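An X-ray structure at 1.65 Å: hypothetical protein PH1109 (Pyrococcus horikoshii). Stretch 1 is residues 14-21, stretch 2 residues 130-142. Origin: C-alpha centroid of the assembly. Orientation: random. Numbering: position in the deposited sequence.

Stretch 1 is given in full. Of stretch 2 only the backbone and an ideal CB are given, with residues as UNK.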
# COMPACT_ATOMS: atom_id res chain seq x y z
N ASP A 14 2.04 9.33 13.78
CA ASP A 14 1.07 9.32 12.69
C ASP A 14 1.09 7.98 11.97
O ASP A 14 0.04 7.39 11.70
CB ASP A 14 1.39 10.41 11.66
CG ASP A 14 1.25 11.81 12.23
OD1 ASP A 14 0.29 12.07 12.98
OD2 ASP A 14 2.11 12.66 11.91
N ILE A 15 2.29 7.49 11.67
CA ILE A 15 2.43 6.22 10.96
C ILE A 15 1.88 5.09 11.80
O ILE A 15 1.17 4.21 11.31
CB ILE A 15 3.91 5.94 10.58
CG1 ILE A 15 4.34 6.91 9.49
CG2 ILE A 15 4.07 4.53 10.04
CD1 ILE A 15 4.08 8.34 9.79
N ARG A 16 2.21 5.11 13.09
CA ARG A 16 1.75 4.08 14.00
C ARG A 16 0.22 4.06 14.04
O ARG A 16 -0.40 3.00 14.11
CB ARG A 16 2.31 4.34 15.40
CG ARG A 16 1.98 3.26 16.41
CD ARG A 16 2.61 3.54 17.77
NE ARG A 16 4.06 3.35 17.79
CZ ARG A 16 4.95 4.32 17.99
NH1 ARG A 16 6.25 4.04 18.00
NH2 ARG A 16 4.54 5.57 18.20
N GLU A 17 -0.38 5.25 13.98
CA GLU A 17 -1.84 5.38 13.99
C GLU A 17 -2.43 4.81 12.70
O GLU A 17 -3.44 4.11 12.73
CB GLU A 17 -2.23 6.85 14.14
CG GLU A 17 -3.71 7.13 13.93
CD GLU A 17 -4.59 6.54 15.02
OE1 GLU A 17 -5.83 6.68 14.92
OE2 GLU A 17 -4.05 5.95 15.98
N ILE A 18 -1.79 5.11 11.58
CA ILE A 18 -2.25 4.62 10.28
C ILE A 18 -2.23 3.09 10.26
O ILE A 18 -3.16 2.46 9.75
CB ILE A 18 -1.35 5.14 9.14
CG1 ILE A 18 -1.59 6.64 8.96
CG2 ILE A 18 -1.65 4.42 7.85
CD1 ILE A 18 -3.02 6.98 8.59
N LEU A 19 -1.16 2.51 10.79
CA LEU A 19 -1.00 1.06 10.82
C LEU A 19 -1.96 0.42 11.81
O LEU A 19 -2.26 -0.77 11.73
CB LEU A 19 0.44 0.71 11.21
CG LEU A 19 1.55 1.04 10.21
CD1 LEU A 19 2.91 0.81 10.86
CD2 LEU A 19 1.40 0.16 8.98
N THR A 20 -2.44 1.21 12.76
CA THR A 20 -3.34 0.69 13.77
C THR A 20 -4.81 0.79 13.38
O THR A 20 -5.58 -0.15 13.56
CB THR A 20 -3.13 1.42 15.11
OG1 THR A 20 -1.78 1.23 15.54
CG2 THR A 20 -4.07 0.88 16.17
N ARG A 21 -5.20 1.93 12.82
CA ARG A 21 -6.59 2.15 12.44
C ARG A 21 -7.04 1.55 11.12
O ARG A 21 -8.20 1.15 10.98
CB ARG A 21 -6.89 3.65 12.45
CG ARG A 21 -6.71 4.28 13.82
CD ARG A 21 -7.59 3.62 14.88
NE ARG A 21 -7.44 4.24 16.20
CZ ARG A 21 -6.32 4.24 16.90
NH1 ARG A 21 -5.23 3.66 16.42
NH2 ARG A 21 -6.29 4.82 18.10
N UNK A 130 7.95 6.75 0.62
CA UNK A 130 9.30 6.26 0.78
C UNK A 130 9.52 5.61 2.14
O UNK A 130 10.46 5.92 2.87
CB UNK A 130 10.30 7.40 0.58
N UNK A 131 8.59 4.71 2.48
CA UNK A 131 8.63 3.94 3.71
C UNK A 131 8.08 2.57 3.30
O UNK A 131 7.46 2.45 2.25
CB UNK A 131 7.83 4.59 4.84
N UNK A 132 8.31 1.56 4.13
CA UNK A 132 7.81 0.23 3.85
C UNK A 132 6.84 -0.15 4.96
O UNK A 132 7.15 0.01 6.14
CB UNK A 132 8.95 -0.78 3.73
N UNK A 133 5.65 -0.63 4.60
CA UNK A 133 4.67 -1.00 5.62
C UNK A 133 5.21 -2.00 6.62
O UNK A 133 4.91 -1.91 7.81
CB UNK A 133 3.42 -1.57 4.96
N UNK A 134 6.00 -2.96 6.15
CA UNK A 134 6.58 -3.96 7.05
C UNK A 134 7.63 -3.35 7.96
O UNK A 134 7.62 -3.58 9.17
CB UNK A 134 7.20 -5.11 6.25
N UNK A 135 8.56 -2.60 7.37
CA UNK A 135 9.62 -1.96 8.14
C UNK A 135 9.04 -1.06 9.22
O UNK A 135 9.47 -1.10 10.38
CB UNK A 135 10.54 -1.15 7.22
N UNK A 136 8.06 -0.24 8.84
CA UNK A 136 7.43 0.68 9.78
C UNK A 136 6.70 -0.09 10.88
O UNK A 136 6.79 0.26 12.07
CB UNK A 136 6.46 1.61 9.05
N UNK A 137 6.00 -1.15 10.51
CA UNK A 137 5.28 -1.94 11.49
C UNK A 137 6.25 -2.55 12.49
O UNK A 137 6.06 -2.46 13.70
CB UNK A 137 4.46 -3.03 10.80
N UNK A 138 7.32 -3.15 11.97
CA UNK A 138 8.32 -3.77 12.83
C UNK A 138 8.94 -2.80 13.83
O UNK A 138 9.02 -3.10 15.02
CB UNK A 138 9.42 -4.39 11.97
N UNK A 139 9.37 -1.64 13.35
CA UNK A 139 10.02 -0.68 14.24
C UNK A 139 9.09 0.15 15.12
O UNK A 139 9.49 0.60 16.20
CB UNK A 139 10.87 0.27 13.40
N UNK A 140 7.85 0.33 14.69
CA UNK A 140 6.90 1.13 15.48
C UNK A 140 5.96 0.33 16.36
O UNK A 140 5.54 0.81 17.42
CB UNK A 140 6.06 1.99 14.54
N UNK A 141 5.63 -0.89 15.95
CA UNK A 141 4.71 -1.72 16.72
C UNK A 141 5.30 -3.07 17.14
O UNK A 141 4.71 -3.79 17.95
CB UNK A 141 3.44 -1.96 15.90
N UNK A 142 6.46 -3.41 16.58
CA UNK A 142 7.10 -4.67 16.90
C UNK A 142 7.87 -4.65 18.21
O UNK A 142 7.90 -3.64 18.90
CB UNK A 142 8.04 -5.06 15.76

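The helix of stretch 1 crosses the helix that starts at 133 at 106°, with the axes 9.9 Å apart at closest approach. Stretch 1 offers Ile15 and Leu19 on this side, with Arg16 beside them.

Position 130 has phi/psi of 61/49, a left-handed conformation that Gly, Asn and Asp tolerate best. Stretch 1 is out of reach. The residue is Asn130.

Position 131 is extended and its CB points toward stretch 1, but nothing there lies within 5.5 Å. A long side chain is needed to reach Ile15. The residue is Arg131; its guanidinium lays one face over Ile15, CZ to Ile15 CG1 3.8 Å.

Position 132 directly precedes the helix, so a capping acceptor such as Ser, Thr, Asp or Asn would suit. The residue is Cys132; its SG accepts a weak capping bond from N of 135, 3.7 Å away.

Position 133 points sideways, its ideal CB 4.8 Å from Leu19 CD2. A flexible apolar chain could bend back to it. The residue is Met133, whose CE packs on Leu19 CD2 at 3.7 Å.

Position 134 points away and 135 is out of reach, so stretch 1 sets no limit on either. They are Met134 and Arg135.

Position 136 points toward stretch 1, its ideal CB 3.9 Å from Ile15 CG2 and 4.1 Å from Leu19 CD1. Ala or a larger apolar residue would seem natural; a charged one would have to carry its charge past Ile15 and find a partner. The residue is Glu136. Its OE2 lies 3.8 Å from Ile15 CG2 and is paired within its own stretch, taking a hydrogen bond from Arg131 NH1 at 3.1 Å as part of a salt bridge.

Position 137 points sideways, its ideal CB 4.1 Å from Leu19 CD1. Many residues would fit if the rest of the chain turned aside. The residue is His137, with CB 4.1 Å from Leu19 CD1; ND1 bonds elsewhere in the structure.

Position 138 points away; a polar residue would do, and it is Glu138. Position 139 points sideways with no near neighbour in stretch 1, so stretch 1 sets no limit, and a polar or charged residue would do. It is Arg139, whose NE meets Glu136 OE1 at 2.8 Å in a second salt bridge.

Position 140 points toward stretch 1. Its backbone O, not its side chain, accepts from Arg16 NE at 3.0 Å and 165°, and more weakly from Arg16 NH1 at 3.4 Å. The ideal CB is 4.0 Å from Arg16 NH1 and 5.0 Å from Leu19 CD1. A mid-sized apolar chain such as Leu, Ile or Met could reach Ile15 while lying beside the arginine. The residue is Leu140, with CD1 3.4 Å from Ile15 CG2.

Position 141 points sideways, its ideal CB 5.4 Å from Arg16 CG. A branched or longer apolar chain could close that gap. The residue is Leu141: CD2 lies 3.4 Å from Arg16 CG and CD1 3.9 Å from Leu19 CB. With Met133, Glu136 and His137 it forms the hole that receives Leu19.

Position 142 favours glycine, since an ideal CB would clash with O of 138 at 2.3 Å. It is Gly142.

Stretch 2 (130-142) NRCMMREHERLLG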
# COMPACT_ATOMS: atom_id res chain seq x y z
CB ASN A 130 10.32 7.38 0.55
CG ASN A 130 11.61 6.86 -0.03
OD1 ASN A 130 11.60 6.07 -0.98
ND2 ASN A 130 12.74 7.29 0.53
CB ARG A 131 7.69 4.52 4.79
CG ARG A 131 7.95 5.95 5.20
CD ARG A 131 7.07 6.26 6.41
NE ARG A 131 6.98 7.68 6.73
CZ ARG A 131 7.47 8.24 7.83
NH1 ARG A 131 8.11 7.50 8.72
NH2 ARG A 131 7.32 9.54 8.03
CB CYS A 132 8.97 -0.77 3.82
SG CYS A 132 8.44 -2.49 3.69
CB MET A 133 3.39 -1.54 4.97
CG MET A 133 2.54 -0.46 4.30
SD MET A 133 0.83 -1.00 4.00
CE MET A 133 0.11 -0.75 5.66
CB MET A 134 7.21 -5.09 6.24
CG MET A 134 7.97 -6.07 7.11
SD MET A 134 8.60 -7.46 6.16
CE MET A 134 10.03 -6.73 5.41
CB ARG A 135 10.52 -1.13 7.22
CG ARG A 135 11.86 -0.78 7.85
CD ARG A 135 12.99 -1.53 7.17
NE ARG A 135 13.39 -0.90 5.91
CZ ARG A 135 14.21 -1.46 5.02
NH1 ARG A 135 14.52 -0.81 3.90
NH2 ARG A 135 14.69 -2.68 5.23
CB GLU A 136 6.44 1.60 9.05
CG GLU A 136 7.09 2.60 8.11
CD GLU A 136 8.15 3.44 8.79
OE1 GLU A 136 9.33 3.04 8.79
OE2 GLU A 136 7.79 4.51 9.34
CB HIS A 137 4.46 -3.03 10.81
CG HIS A 137 3.54 -3.76 11.73
ND1 HIS A 137 3.97 -4.76 12.58
CD2 HIS A 137 2.21 -3.62 11.96
CE1 HIS A 137 2.95 -5.21 13.29
NE2 HIS A 137 1.87 -4.54 12.93
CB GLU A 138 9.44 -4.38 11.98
CG GLU A 138 9.08 -5.70 11.32
CD GLU A 138 10.20 -6.23 10.44
OE1 GLU A 138 10.12 -7.41 10.03
OE2 GLU A 138 11.15 -5.47 10.15
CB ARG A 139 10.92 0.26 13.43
CG ARG A 139 10.20 1.37 12.69
CD ARG A 139 11.16 2.22 11.86
NE ARG A 139 10.48 3.37 11.29
CZ ARG A 139 10.19 4.48 11.96
NH1 ARG A 139 9.55 5.47 11.35
NH2 ARG A 139 10.57 4.62 13.22
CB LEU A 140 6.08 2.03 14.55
CG LEU A 140 6.87 3.06 13.74
CD1 LEU A 140 5.95 3.74 12.73
CD2 LEU A 140 7.48 4.09 14.69
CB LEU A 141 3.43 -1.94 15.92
CG LEU A 141 2.61 -0.69 15.57
CD1 LEU A 141 1.54 -1.03 14.54
CD2 LEU A 141 1.97 -0.14 16.85
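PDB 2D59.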